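PDB 2P3E: diaminopimelate decarboxylase from Aquifex aeolicus, which probably catalyses the pyridoxal-phosphate-dependent decarboxylation of meso-diaminopimelate to L-lysine, the last step of lysine biosynthesis by this route. Local coordinates for residues B[46-51]-B[74-79]; B[52-57]-B[260-265]; B[83-88]-B[92-97]; B[103-108]-B[277-282]; B[201-206]-B[220-225]. All blocks are in the same frame, centred on the assembly; numbering follows the deposited sequence.

Contact 1. Residues B[46-51]-B[74-79]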
# COMPACT_ATOMS: atom_id res chain seq x y z
N GLU B 46 15.63 23.72 -5.80
CA GLU B 46 16.73 23.69 -6.76
C GLU B 46 16.52 22.70 -7.91
O GLU B 46 16.93 22.98 -9.04
CB GLU B 46 18.07 23.41 -6.08
CG GLU B 46 18.59 24.61 -5.29
CD GLU B 46 19.64 24.26 -4.27
OE1 GLU B 46 20.26 23.18 -4.37
OE2 GLU B 46 19.84 25.08 -3.35
N ARG B 47 15.91 21.55 -7.62
CA ARG B 47 15.51 20.63 -8.70
C ARG B 47 14.49 21.26 -9.64
O ARG B 47 14.58 21.10 -10.87
CB ARG B 47 14.95 19.30 -8.16
CG ARG B 47 15.92 18.53 -7.28
CD ARG B 47 17.17 18.07 -8.02
NE ARG B 47 16.83 16.93 -8.87
CZ ARG B 47 17.70 16.02 -9.31
NH1 ARG B 47 18.99 16.10 -8.99
NH2 ARG B 47 17.25 15.02 -10.08
N PHE B 48 13.49 21.94 -9.07
CA PHE B 48 12.50 22.63 -9.87
C PHE B 48 13.14 23.72 -10.73
O PHE B 48 12.82 23.86 -11.92
CB PHE B 48 11.37 23.24 -9.03
CG PHE B 48 10.34 23.98 -9.86
CD1 PHE B 48 9.35 23.29 -10.53
CD2 PHE B 48 10.39 25.38 -9.97
CE1 PHE B 48 8.40 23.97 -11.32
CE2 PHE B 48 9.44 26.07 -10.75
CZ PHE B 48 8.46 25.37 -11.43
N GLU B 49 14.03 24.50 -10.10
CA GLU B 49 14.71 25.60 -10.78
C GLU B 49 15.63 25.10 -11.89
O GLU B 49 15.83 25.78 -12.90
CB GLU B 49 15.47 26.49 -9.78
CG GLU B 49 14.58 27.34 -8.86
CD GLU B 49 13.56 28.19 -9.60
OE1 GLU B 49 13.89 28.72 -10.69
OE2 GLU B 49 12.43 28.33 -9.09
N ALA B 50 16.20 23.92 -11.70
CA ALA B 50 16.98 23.28 -12.76
C ALA B 50 16.17 23.05 -14.04
O ALA B 50 16.67 23.24 -15.15
CB ALA B 50 17.61 21.99 -12.28
N TYR B 51 14.91 22.63 -13.87
CA TYR B 51 13.98 22.49 -15.00
C TYR B 51 13.66 23.85 -15.63
O TYR B 51 13.67 23.99 -16.85
CB TYR B 51 12.69 21.79 -14.54
CG TYR B 51 12.79 20.28 -14.58
CD1 TYR B 51 13.03 19.54 -13.42
CD2 TYR B 51 12.64 19.59 -15.79
CE1 TYR B 51 13.12 18.14 -13.46
CE2 TYR B 51 12.73 18.18 -15.85
CZ TYR B 51 12.97 17.47 -14.68
OH TYR B 51 13.04 16.11 -14.75
N LYS B 74 2.53 23.20 -2.22
CA LYS B 74 2.49 24.68 -2.11
C LYS B 74 3.84 25.31 -2.40
O LYS B 74 3.92 26.31 -3.11
CB LYS B 74 1.95 25.14 -0.75
CG LYS B 74 1.81 26.69 -0.66
CD LYS B 74 0.96 27.08 0.52
CE LYS B 74 0.39 28.49 0.34
NZ LYS B 74 -0.83 28.45 -0.57
N LEU B 75 4.89 24.71 -1.86
CA LEU B 75 6.27 25.12 -2.09
C LEU B 75 6.61 25.26 -3.59
O LEU B 75 7.20 26.27 -4.03
CB LEU B 75 7.20 24.10 -1.40
CG LEU B 75 8.58 24.49 -0.90
CD1 LEU B 75 8.47 25.41 0.31
CD2 LEU B 75 9.41 23.27 -0.53
N LEU B 76 6.24 24.25 -4.37
CA LEU B 76 6.44 24.25 -5.82
C LEU B 76 5.51 25.23 -6.52
O LEU B 76 5.94 25.98 -7.40
CB LEU B 76 6.23 22.82 -6.39
CG LEU B 76 7.32 21.84 -5.91
CD1 LEU B 76 6.86 20.38 -6.06
CD2 LEU B 76 8.62 22.08 -6.66
N GLY B 77 4.25 25.26 -6.11
CA GLY B 77 3.27 26.22 -6.64
C GLY B 77 3.74 27.67 -6.52
O GLY B 77 3.49 28.48 -7.41
N GLU B 78 4.42 27.98 -5.42
CA GLU B 78 4.93 29.35 -5.17
C GLU B 78 6.10 29.69 -6.10
O GLU B 78 6.38 30.87 -6.35
CB GLU B 78 5.35 29.52 -3.71
CG GLU B 78 4.18 29.53 -2.71
CD GLU B 78 3.54 30.92 -2.54
OE1 GLU B 78 3.91 31.84 -3.32
OE2 GLU B 78 2.67 31.10 -1.65
N LEU B 79 6.76 28.65 -6.63
CA LEU B 79 7.81 28.83 -7.62
C LEU B 79 7.32 28.93 -9.06
O LEU B 79 8.11 29.16 -9.97
CB LEU B 79 8.88 27.74 -7.50
CG LEU B 79 9.58 27.63 -6.14
CD1 LEU B 79 10.46 26.37 -6.10
CD2 LEU B 79 10.38 28.89 -5.81
O HOH W 1 10.71 30.14 -9.88
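The Phe48 ring meets two leucines of 74-79 at oblique angles, while OE2 of its own neighbour Glu49 lies at its edge, in the ring plane. By the root of the ring is the Leu76 methyl CD2, 3.8 Å from Phe48 CB. Farther out, Leu79 slides past the ring in the opposite direction: its CB is 3.7 Å from Phe48 CE2, and its carbonyl O also comes obliquely, 3.5 Å from the same carbon. With CG anti to the backbone N (chi1 179°), the ring is carried off helix 41-54 and into the gap between the segments, where a broad flat hydrocarbon can touch two leucines three residues apart. Glu49 behaves differently. Bent at chi2 (-54°), it curls its carboxylate back so that OE2 stands 3.9 Å from Leu79 CD2. The same oxygen accepts a hydrogen bond from a water (water O to Glu49 OE2 2.6 Å), and that water also donates to Leu79 O at 2.8 Å, so one water joins the two segments beside an otherwise apolar contact. Cutting Phe48 back to an alanine is likely to open a gap between the segments and to cost Leu76 CD2 and Leu79 CB their aromatic partner. Both helices belong to the barrel-like pyridoxal-binding domain and flank strand 59-63: Phe48 also rests on Ile60 and Leu76 on Tyr62 of that strand, and both side chains touch Ala81, just ahead of strand 82-85.

Contact 2. Residues B[52-57]-B[260-265]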
# COMPACT_ATOMS: atom_id res chain seq x y z
N ARG B 52 13.38 24.85 -14.79
CA ARG B 52 13.08 26.20 -15.26
C ARG B 52 14.23 26.80 -16.08
O ARG B 52 14.00 27.40 -17.13
CB ARG B 52 12.74 27.14 -14.11
CG ARG B 52 11.50 26.77 -13.33
CD ARG B 52 10.22 27.20 -14.05
CZ ARG B 52 6.96 27.25 -15.21
NH1 ARG B 52 6.48 28.15 -16.08
NH2 ARG B 52 6.17 26.28 -14.73
N LYS B 53 15.45 26.64 -15.58
CA LYS B 53 16.65 27.13 -16.24
C LYS B 53 16.89 26.38 -17.56
O LYS B 53 17.15 26.99 -18.59
CB LYS B 53 17.85 27.03 -15.31
CG LYS B 53 19.17 27.43 -15.92
CD LYS B 53 20.30 27.41 -14.89
CE LYS B 53 21.67 27.60 -15.55
NZ LYS B 53 22.69 27.81 -14.49
N ALA B 54 16.77 25.05 -17.51
CA ALA B 54 16.92 24.21 -18.72
C ALA B 54 15.87 24.44 -19.79
O ALA B 54 16.19 24.39 -20.98
CB ALA B 54 17.01 22.72 -18.35
N PHE B 55 14.62 24.69 -19.38
CA PHE B 55 13.47 24.92 -20.27
C PHE B 55 12.73 26.21 -19.88
O PHE B 55 11.61 26.17 -19.35
CB PHE B 55 12.48 23.74 -20.24
CG PHE B 55 13.05 22.43 -20.73
CD1 PHE B 55 12.89 22.03 -22.05
CD2 PHE B 55 13.73 21.58 -19.86
CE1 PHE B 55 13.42 20.81 -22.49
CE2 PHE B 55 14.26 20.36 -20.30
CZ PHE B 55 14.09 19.98 -21.62
N PRO B 56 13.37 27.38 -20.13
CA PRO B 56 12.82 28.66 -19.66
C PRO B 56 11.46 29.08 -20.23
O PRO B 56 10.80 29.93 -19.64
CB PRO B 56 13.92 29.67 -20.04
CG PRO B 56 14.61 29.06 -21.22
CD PRO B 56 14.64 27.57 -20.85
N ASP B 57 11.04 28.50 -21.35
CA ASP B 57 9.77 28.86 -21.96
C ASP B 57 8.70 27.79 -21.73
O ASP B 57 7.55 27.95 -22.15
CB ASP B 57 9.98 29.11 -23.47
CG ASP B 57 11.08 30.14 -23.74
OD1 ASP B 57 11.08 31.21 -23.09
OD2 ASP B 57 11.95 29.89 -24.60
N ASP B 260 20.66 18.21 -19.61
CA ASP B 260 20.96 17.13 -20.57
C ASP B 260 19.78 16.83 -21.51
O ASP B 260 19.99 16.56 -22.70
CB ASP B 260 21.41 15.84 -19.88
CG ASP B 260 22.59 16.05 -18.97
OD1 ASP B 260 23.50 16.79 -19.38
OD2 ASP B 260 22.61 15.48 -17.85
N LEU B 261 18.56 16.85 -20.97
CA LEU B 261 17.36 16.65 -21.78
C LEU B 261 17.14 17.82 -22.71
O LEU B 261 16.81 17.62 -23.88
CB LEU B 261 16.13 16.42 -20.90
CG LEU B 261 14.82 16.11 -21.63
CD1 LEU B 261 14.86 14.75 -22.36
CD2 LEU B 261 13.61 16.19 -20.67
N ALA B 262 17.35 19.04 -22.21
CA ALA B 262 17.20 20.23 -23.04
C ALA B 262 18.17 20.20 -24.23
O ALA B 262 17.79 20.54 -25.35
CB ALA B 262 17.37 21.51 -22.22
N ASP B 263 19.41 19.78 -23.96
CA ASP B 263 20.45 19.64 -25.00
C ASP B 263 20.07 18.60 -26.05
O ASP B 263 20.20 18.82 -27.26
CB ASP B 263 21.80 19.25 -24.37
CG ASP B 263 22.42 20.36 -23.49
OD1 ASP B 263 22.00 21.53 -23.56
OD2 ASP B 263 23.33 20.04 -22.70
N LEU B 264 19.59 17.45 -25.57
CA LEU B 264 19.17 16.40 -26.46
C LEU B 264 18.03 16.85 -27.39
O LEU B 264 17.99 16.43 -28.55
CB LEU B 264 18.73 15.16 -25.67
CG LEU B 264 18.33 13.92 -26.50
CD1 LEU B 264 19.54 13.30 -27.23
CD2 LEU B 264 17.61 12.90 -25.63
N LEU B 265 17.12 17.69 -26.88
CA LEU B 265 15.88 18.00 -27.61
C LEU B 265 15.86 19.38 -28.28
O LEU B 265 14.91 19.69 -28.99
CB LEU B 265 14.65 17.87 -26.68
CG LEU B 265 14.38 16.54 -25.96
CD1 LEU B 265 13.11 16.66 -25.11
CD2 LEU B 265 14.27 15.37 -26.94
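Ala262 sets its methyl over one face of the Phe55 ring, displaced toward the edge atoms, in a CH-pi contact with CB 4.0 Å from the ring centroid and 22° off the normal. The point of the ring comes nearer to the helix backbone, Phe55 CZ lying 3.4 Å from Ala262 CA. Phe55 is the first residue after helix 41-54 to leave helical angles, and with CG anti to its own carbonyl carbon (chi1 -63°) the ring reaches across to helix 258-269. So close an approach suits alanine, whose single methyl lets the ring lie against the main chain. These helices come from the start and the end of a TIM-barrel-like domain: the strands that follow them, 59-63 and 275-278, pair side by side, so the contact lies where the ring of strands closes. Leu261 holds CG anti to its backbone N (chi1 -176°), and its CD2 comes 3.9 Å from Phe55 CZ. A serine at Phe55 would probably leave the Ala262 methyl without its aromatic cover and open a gap beside Leu261. Ala54 joins with two groups, its methyl meeting that of Ala262 (CB to CB 4.1 Å) and its carbonyl O lying 3.4 Å from Ala262 CB.

Contact 3. Residues B[83-88]-B[92-97]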
# COMPACT_ATOMS: atom_id res chain seq x y z
N ALA B 83 0.68 21.63 -12.13
CA ALA B 83 0.39 20.32 -11.56
C ALA B 83 -0.11 19.35 -12.63
O ALA B 83 -1.04 19.66 -13.39
CB ALA B 83 -0.59 20.41 -10.38
N ASP B 84 0.56 18.22 -12.72
CA ASP B 84 0.12 17.08 -13.51
C ASP B 84 -0.64 16.17 -12.55
O ASP B 84 -0.05 15.61 -11.62
CB ASP B 84 1.34 16.39 -14.15
CG ASP B 84 1.08 14.94 -14.58
OD1 ASP B 84 0.00 14.60 -15.07
OD2 ASP B 84 2.00 14.10 -14.41
N ILE B 85 -1.95 16.07 -12.76
CA ILE B 85 -2.82 15.34 -11.85
C ILE B 85 -3.42 14.11 -12.51
O ILE B 85 -3.53 14.07 -13.74
CB ILE B 85 -3.96 16.26 -11.28
CG1 ILE B 85 -4.91 16.71 -12.41
CG2 ILE B 85 -3.32 17.45 -10.52
CD1 ILE B 85 -6.26 17.32 -11.94
N VAL B 86 -3.80 13.11 -11.70
CA VAL B 86 -4.43 11.88 -12.19
C VAL B 86 -5.72 11.52 -11.43
O VAL B 86 -6.26 10.43 -11.58
CB VAL B 86 -3.43 10.65 -12.19
CG1 VAL B 86 -2.20 10.95 -13.05
CG2 VAL B 86 -2.99 10.32 -10.77
N SER B 87 -6.26 12.45 -10.64
CA SER B 87 -7.47 12.16 -9.86
C SER B 87 -8.07 13.47 -9.37
O SER B 87 -7.42 14.52 -9.39
CB SER B 87 -7.14 11.28 -8.64
OG SER B 87 -6.46 12.05 -7.65
N GLY B 88 -9.33 13.38 -8.93
CA GLY B 88 -10.03 14.49 -8.30
C GLY B 88 -9.36 14.91 -7.01
O GLY B 88 -9.36 16.08 -6.67
N TYR B 92 -8.01 18.68 -6.13
CA TYR B 92 -8.30 19.31 -4.83
C TYR B 92 -7.01 19.82 -4.21
O TYR B 92 -6.91 20.98 -3.80
CB TYR B 92 -9.03 18.31 -3.92
CG TYR B 92 -8.83 18.45 -2.41
CD1 TYR B 92 -9.77 19.11 -1.62
CD2 TYR B 92 -7.73 17.87 -1.78
CE1 TYR B 92 -9.61 19.24 -0.24
CE2 TYR B 92 -7.54 18.00 -0.39
CZ TYR B 92 -8.49 18.68 0.36
OH TYR B 92 -8.31 18.78 1.72
N LEU B 93 -6.01 18.94 -4.19
CA LEU B 93 -4.72 19.24 -3.60
C LEU B 93 -4.00 20.36 -4.32
O LEU B 93 -3.51 21.31 -3.68
CB LEU B 93 -3.88 17.97 -3.60
CG LEU B 93 -2.65 17.87 -2.73
CD1 LEU B 93 -3.03 17.75 -1.25
CD2 LEU B 93 -1.99 16.62 -3.21
N ALA B 94 -3.96 20.30 -5.65
CA ALA B 94 -3.29 21.34 -6.44
C ALA B 94 -3.95 22.70 -6.15
O ALA B 94 -3.25 23.69 -5.90
CB ALA B 94 -3.36 21.00 -7.95
N LYS B 95 -5.28 22.71 -6.16
CA LYS B 95 -6.06 23.94 -5.93
C LYS B 95 -5.86 24.53 -4.54
O LYS B 95 -5.69 25.74 -4.40
CB LYS B 95 -7.55 23.72 -6.25
CG LYS B 95 -7.84 23.69 -7.76
CD LYS B 95 -9.22 23.10 -8.09
CE LYS B 95 -10.34 24.10 -7.93
NZ LYS B 95 -11.65 23.55 -8.41
N LYS B 96 -5.85 23.67 -3.51
CA LYS B 96 -5.58 24.07 -2.14
C LYS B 96 -4.19 24.63 -1.96
O LYS B 96 -3.97 25.51 -1.12
CB LYS B 96 -5.72 22.87 -1.18
CG LYS B 96 -7.14 22.50 -0.83
CD LYS B 96 -7.64 23.27 0.38
CE LYS B 96 -9.00 22.75 0.79
NZ LYS B 96 -9.66 23.67 1.77
N ALA B 97 -3.25 24.10 -2.74
CA ALA B 97 -1.87 24.59 -2.70
C ALA B 97 -1.65 25.86 -3.53
O ALA B 97 -0.52 26.35 -3.62
CB ALA B 97 -0.90 23.48 -3.13
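Ala83 and Ala94 both turn their methyls toward the other segment, one from strand 82-85 and one from helix 88-96, and the two CB atoms meet at 3.7 Å. With nothing beyond CB on either residue, strand and helix can come very close, the two CA atoms being only 6.4 Å apart. Ile85, two residues along the same face of the strand, also turns toward the helix, but its branch stops farther off, with CG2 4.4 Å from Ala94 CB. Its bulk is spent on Ile104 and Tyr106 of the next strand. This is the first half of a beta-alpha-beta unit, strand 82-85, helix 88-96 and strand 104-106, in the barrel of the pyridoxal-binding domain. Ser87 is the N-cap of the helix, its OG accepting from Glu90 N, a place that suits a short hydroxyl side chain. One residue on, Gly88 O takes the N-H of Tyr92 in an i to i+4 helical bond in the first turn, at 3.0 Å from Gly88 O to Tyr92 N. That bond is nearly straight at hydrogen, 169°, though the donor is tilted 25° from the carbonyl plane. Tyr92 then turns away from the strand. Its CG, roughly anti to the backbone N (chi1 151°), leads the ring outward, and Lys96 CG, a turn later, lies over one face toward the rim. A tyrosine suits this dimer-facing place because both ring and hydroxyl find partners: the ring meets that of Tyr410 of the second subunit, and the OH is hydrogen-bonded to Asp411 of that subunit.

Contact 4. Residues B[103-108]-B[277-282]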
# COMPACT_ATOMS: atom_id res chain seq x y z
N ARG B 103 -2.63 26.09 -15.04
CA ARG B 103 -1.37 25.34 -15.05
C ARG B 103 -1.58 23.86 -14.67
O ARG B 103 -0.63 23.17 -14.31
CB ARG B 103 -0.36 25.99 -14.11
CG ARG B 103 -0.05 27.49 -14.40
CD ARG B 103 1.30 27.94 -13.84
NE ARG B 103 1.48 27.58 -12.42
CZ ARG B 103 1.52 28.44 -11.39
NH1 ARG B 103 1.40 29.76 -11.60
NH2 ARG B 103 1.70 27.98 -10.14
N ILE B 104 -2.81 23.38 -14.76
CA ILE B 104 -3.13 21.99 -14.38
C ILE B 104 -3.48 21.14 -15.60
O ILE B 104 -4.33 21.54 -16.43
CB ILE B 104 -4.28 21.95 -13.34
CG1 ILE B 104 -3.85 22.70 -12.07
CG2 ILE B 104 -4.77 20.49 -13.08
CD1 ILE B 104 -4.91 22.72 -10.96
N VAL B 105 -2.81 19.99 -15.72
CA VAL B 105 -3.12 19.01 -16.77
C VAL B 105 -3.54 17.67 -16.12
O VAL B 105 -3.01 17.29 -15.08
CB VAL B 105 -1.94 18.81 -17.77
CG1 VAL B 105 -1.63 20.12 -18.53
CG2 VAL B 105 -0.68 18.29 -17.04
N TYR B 106 -4.48 16.97 -16.74
CA TYR B 106 -5.10 15.83 -16.10
C TYR B 106 -4.89 14.58 -16.95
O TYR B 106 -5.46 14.47 -18.05
CB TYR B 106 -6.60 16.11 -15.88
CG TYR B 106 -7.42 15.14 -14.99
CD1 TYR B 106 -8.69 15.51 -14.55
CD2 TYR B 106 -6.93 13.90 -14.59
CE1 TYR B 106 -9.47 14.65 -13.74
CE2 TYR B 106 -7.70 13.04 -13.79
CZ TYR B 106 -8.97 13.43 -13.37
OH TYR B 106 -9.74 12.59 -12.56
N ALA B 107 -4.07 13.65 -16.46
CA ALA B 107 -3.78 12.41 -17.18
C ALA B 107 -4.43 11.18 -16.55
O ALA B 107 -5.16 11.27 -15.58
CB ALA B 107 -2.30 12.21 -17.31
N GLY B 108 -4.15 10.03 -17.14
CA GLY B 108 -4.56 8.74 -16.56
C GLY B 108 -5.96 8.32 -16.93
O GLY B 108 -6.73 9.07 -17.56
N ILE B 277 5.33 21.36 -22.39
CA ILE B 277 4.96 21.05 -21.01
C ILE B 277 5.78 19.82 -20.60
O ILE B 277 5.88 18.86 -21.36
CB ILE B 277 3.45 20.76 -20.86
CG1 ILE B 277 2.62 21.95 -21.36
CG2 ILE B 277 3.10 20.44 -19.36
CD1 ILE B 277 1.09 21.73 -21.30
N LEU B 278 6.40 19.90 -19.42
CA LEU B 278 7.09 18.76 -18.81
C LEU B 278 6.38 18.40 -17.51
O LEU B 278 5.83 19.28 -16.84
CB LEU B 278 8.56 19.08 -18.50
CG LEU B 278 9.54 19.43 -19.63
CD1 LEU B 278 10.94 19.50 -19.06
CD2 LEU B 278 9.51 18.37 -20.64
N GLU B 279 6.44 17.12 -17.13
CA GLU B 279 5.73 16.62 -15.94
C GLU B 279 6.62 15.88 -14.91
O GLU B 279 6.33 14.74 -14.56
CB GLU B 279 4.59 15.70 -16.37
CG GLU B 279 3.64 16.34 -17.39
CD GLU B 279 2.62 15.36 -17.94
OE1 GLU B 279 2.96 14.17 -18.14
OE2 GLU B 279 1.49 15.80 -18.20
N PRO B 280 7.68 16.54 -14.39
CA PRO B 280 8.57 15.77 -13.52
C PRO B 280 7.93 15.49 -12.15
O PRO B 280 7.28 16.38 -11.58
CB PRO B 280 9.77 16.70 -13.35
CG PRO B 280 9.21 18.07 -13.50
CD PRO B 280 8.12 17.94 -14.53
N GLY B 281 8.11 14.27 -11.63
CA GLY B 281 7.71 13.95 -10.25
C GLY B 281 8.91 13.50 -9.44
O GLY B 281 9.44 14.25 -8.61
N ARG B 282 9.35 12.27 -9.72
CA ARG B 282 10.50 11.64 -9.05
C ARG B 282 11.78 12.51 -9.07
O ARG B 282 12.51 12.56 -8.08
CB ARG B 282 10.81 10.30 -9.71
CG ARG B 282 11.69 9.36 -8.88
CD ARG B 282 12.19 8.18 -9.74
NE ARG B 282 11.10 7.49 -10.45
CZ ARG B 282 10.43 6.44 -9.99
NH1 ARG B 282 10.69 5.92 -8.78
NH2 ARG B 282 9.47 5.91 -10.73
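Glu279 OE1 is hydrogen-bonded to NE2 of His202, which helps fix how the carboxylate is turned, while its other oxygen, OE2, lies 3.5 Å from the Val105 methyl CG2. The chain is extended beyond CG (chi2 173°), which carries the carboxylate out to that methyl. Asp240 brings a second carboxylate close to OE2. The rest of the contact is apolar. Val105 has CG1 anti to its carbonyl carbon (chi1 -63°), which puts CG2, the branch facing Glu279, in the crowded position between backbone N and carbonyl carbon. CG1 looks toward Ile277, whose extended chain ends at CD1, 4.2 Å from Val105 CG1. Strands 104-106 and 275-278 are not neighbours in the sheet; the CA atoms of Val105 and Glu279 are 9.2 Å apart, and it is the side chains that fill the distance. Compact beta-branched residues suit this position, joined by Cys61 and Met126 from other strands. The arrangement is that of the interior of an alpha/beta barrel, with hydrocarbon inside the barrel and the polar Glu279 just past the C-terminal end of strand 275-278. There Glu279 opens the Glu-Pro-Gly-Arg run, Glu279 to Arg282, probably part of the pyridoxal 5'-phosphate site as in related class-II decarboxylases; Arg282 probably also binds substrate.

Contact 5. Residues B[201-206]-B[220-225]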
# COMPACT_ATOMS: atom_id res chain seq x y z
N ILE B 201 -0.90 17.63 -27.75
CA ILE B 201 -0.46 16.25 -27.93
C ILE B 201 0.29 15.90 -26.66
O ILE B 201 1.01 16.74 -26.12
CB ILE B 201 0.53 16.08 -29.13
CG1 ILE B 201 -0.11 16.56 -30.45
CG2 ILE B 201 1.07 14.63 -29.20
CD1 ILE B 201 0.88 16.73 -31.59
N HIS B 202 0.11 14.67 -26.19
CA HIS B 202 0.79 14.23 -24.96
C HIS B 202 1.54 12.92 -25.20
O HIS B 202 1.03 12.01 -25.87
CB HIS B 202 -0.23 14.05 -23.82
CG HIS B 202 0.37 13.53 -22.54
ND1 HIS B 202 0.00 12.41 -21.86
CD2 HIS B 202 1.38 14.10 -21.81
CE1 HIS B 202 0.78 12.31 -20.75
NE2 HIS B 202 1.61 13.34 -20.72
N CYS B 203 2.74 12.84 -24.65
CA CYS B 203 3.40 11.54 -24.50
C CYS B 203 4.05 11.42 -23.14
O CYS B 203 4.54 12.40 -22.59
CB CYS B 203 4.40 11.28 -25.63
SG CYS B 203 5.87 12.33 -25.59
N HIS B 204 4.01 10.23 -22.55
CA HIS B 204 4.77 9.97 -21.34
C HIS B 204 5.38 8.60 -21.53
O HIS B 204 4.68 7.58 -21.43
CB HIS B 204 3.88 10.02 -20.09
CG HIS B 204 4.61 9.68 -18.82
ND1 HIS B 204 5.53 10.53 -18.24
CD2 HIS B 204 4.56 8.58 -18.03
CE1 HIS B 204 6.01 9.97 -17.14
NE2 HIS B 204 5.44 8.78 -17.00
N ILE B 205 6.68 8.58 -21.80
CA ILE B 205 7.34 7.38 -22.32
C ILE B 205 7.79 6.34 -21.30
O ILE B 205 8.08 5.21 -21.68
CB ILE B 205 8.54 7.74 -23.22
CG1 ILE B 205 9.65 8.43 -22.41
CG2 ILE B 205 8.06 8.60 -24.41
CD1 ILE B 205 11.02 8.34 -23.10
N GLY B 206 7.84 6.71 -20.03
CA GLY B 206 8.26 5.76 -19.01
C GLY B 206 8.71 6.48 -17.75
O GLY B 206 8.47 7.69 -17.59
N GLU B 220 10.65 13.00 -31.44
CA GLU B 220 10.65 13.09 -32.91
C GLU B 220 9.30 12.66 -33.47
O GLU B 220 8.73 13.35 -34.30
CB GLU B 220 11.78 12.25 -33.50
CG GLU B 220 11.89 12.31 -35.00
CD GLU B 220 12.70 11.15 -35.55
OE1 GLU B 220 12.26 9.98 -35.39
OE2 GLU B 220 13.79 11.39 -36.13
N LYS B 221 8.78 11.55 -32.97
CA LYS B 221 7.45 11.07 -33.39
C LYS B 221 6.36 12.08 -33.09
O LYS B 221 5.46 12.29 -33.90
CB LYS B 221 7.12 9.73 -32.70
CG LYS B 221 8.11 8.60 -32.93
CD LYS B 221 8.10 8.09 -34.35
CE LYS B 221 9.00 6.85 -34.48
NZ LYS B 221 8.96 6.37 -35.90
N VAL B 222 6.42 12.69 -31.90
CA VAL B 222 5.45 13.71 -31.52
C VAL B 222 5.55 14.95 -32.39
O VAL B 222 4.53 15.53 -32.78
CB VAL B 222 5.55 14.07 -30.01
CG1 VAL B 222 4.77 15.34 -29.71
CG2 VAL B 222 5.02 12.91 -29.16
N VAL B 223 6.79 15.35 -32.71
CA VAL B 223 7.04 16.52 -33.57
C VAL B 223 6.48 16.26 -34.97
O VAL B 223 5.83 17.13 -35.56
CB VAL B 223 8.56 16.87 -33.65
CG1 VAL B 223 8.86 17.87 -34.80
CG2 VAL B 223 9.03 17.46 -32.33
N SER B 224 6.72 15.06 -35.50
CA SER B 224 6.12 14.65 -36.77
C SER B 224 4.59 14.65 -36.74
O SER B 224 3.95 15.11 -37.70
CB SER B 224 6.63 13.28 -37.20
OG SER B 224 8.05 13.32 -37.26
N LEU B 225 4.00 14.12 -35.66
CA LEU B 225 2.54 14.19 -35.51
C LEU B 225 2.06 15.64 -35.47
O LEU B 225 1.05 15.98 -36.09
CB LEU B 225 2.05 13.45 -34.25
CG LEU B 225 0.52 13.42 -34.03
CD1 LEU B 225 -0.24 12.75 -35.19
CD2 LEU B 225 0.19 12.70 -32.72
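Val222 and Leu225 of helix 214-231 pack on Ile201 and Cys203, in a beta-alpha-beta crossover that runs from strand 196-202 through the helix to strand 238-240 of the barrel. The helix segment opens with Glu220, which takes no part in the apolar contact and forms a salt bridge with Arg216. Val222 comes next and uses both its branches. With CG1 anti to the backbone N (chi1 167°), that methyl lies 3.8 Å from Ile201 CG2, the two side chains running past each other in opposite directions, and the other methyl, CG2, rests 3.7 Å from Cys203 SG. A forked, compact side chain suits this place, as it straddles two residues on the same side of an extended chain; the small thiol of Cys203 can sit beside it in a buried, apolar setting. Ser224 is on the exposed side, where a hydroxyl can turn back on its own helix: Glu220 O accepts from its backbone N and also from its OG, which stands 3.0 Å from Glu220 O and 38° out of the carbonyl plane. Leu225, one turn after Val222, crosses Ile201 obliquely, with its CD2 4.1 Å from Ile201 CG2 and its CG the same distance from Ile201 CD1.

From the N terminus, helix 41-54 opens two contacts in turn. Contact 1 closes early, on helix 70-78, whereas contact 2 waits some two hundred residues for helix 258-269, so the two cross. Contact 3 is a short local closure after contact 1 and well within the span of contact 2. Contact 4 starts from strand 104-106 and ends beyond contact 2, crossing it too; contact 5 falls within the spans of both. Contacts 1 and 2 tie outer helices, 3 and 5 fasten helices to strands, and 4 spans the barrel interior. Backbone pairing of Ile85 with Val105 links 3 to 4, and the Glu279–His202 bond links 4 to 5.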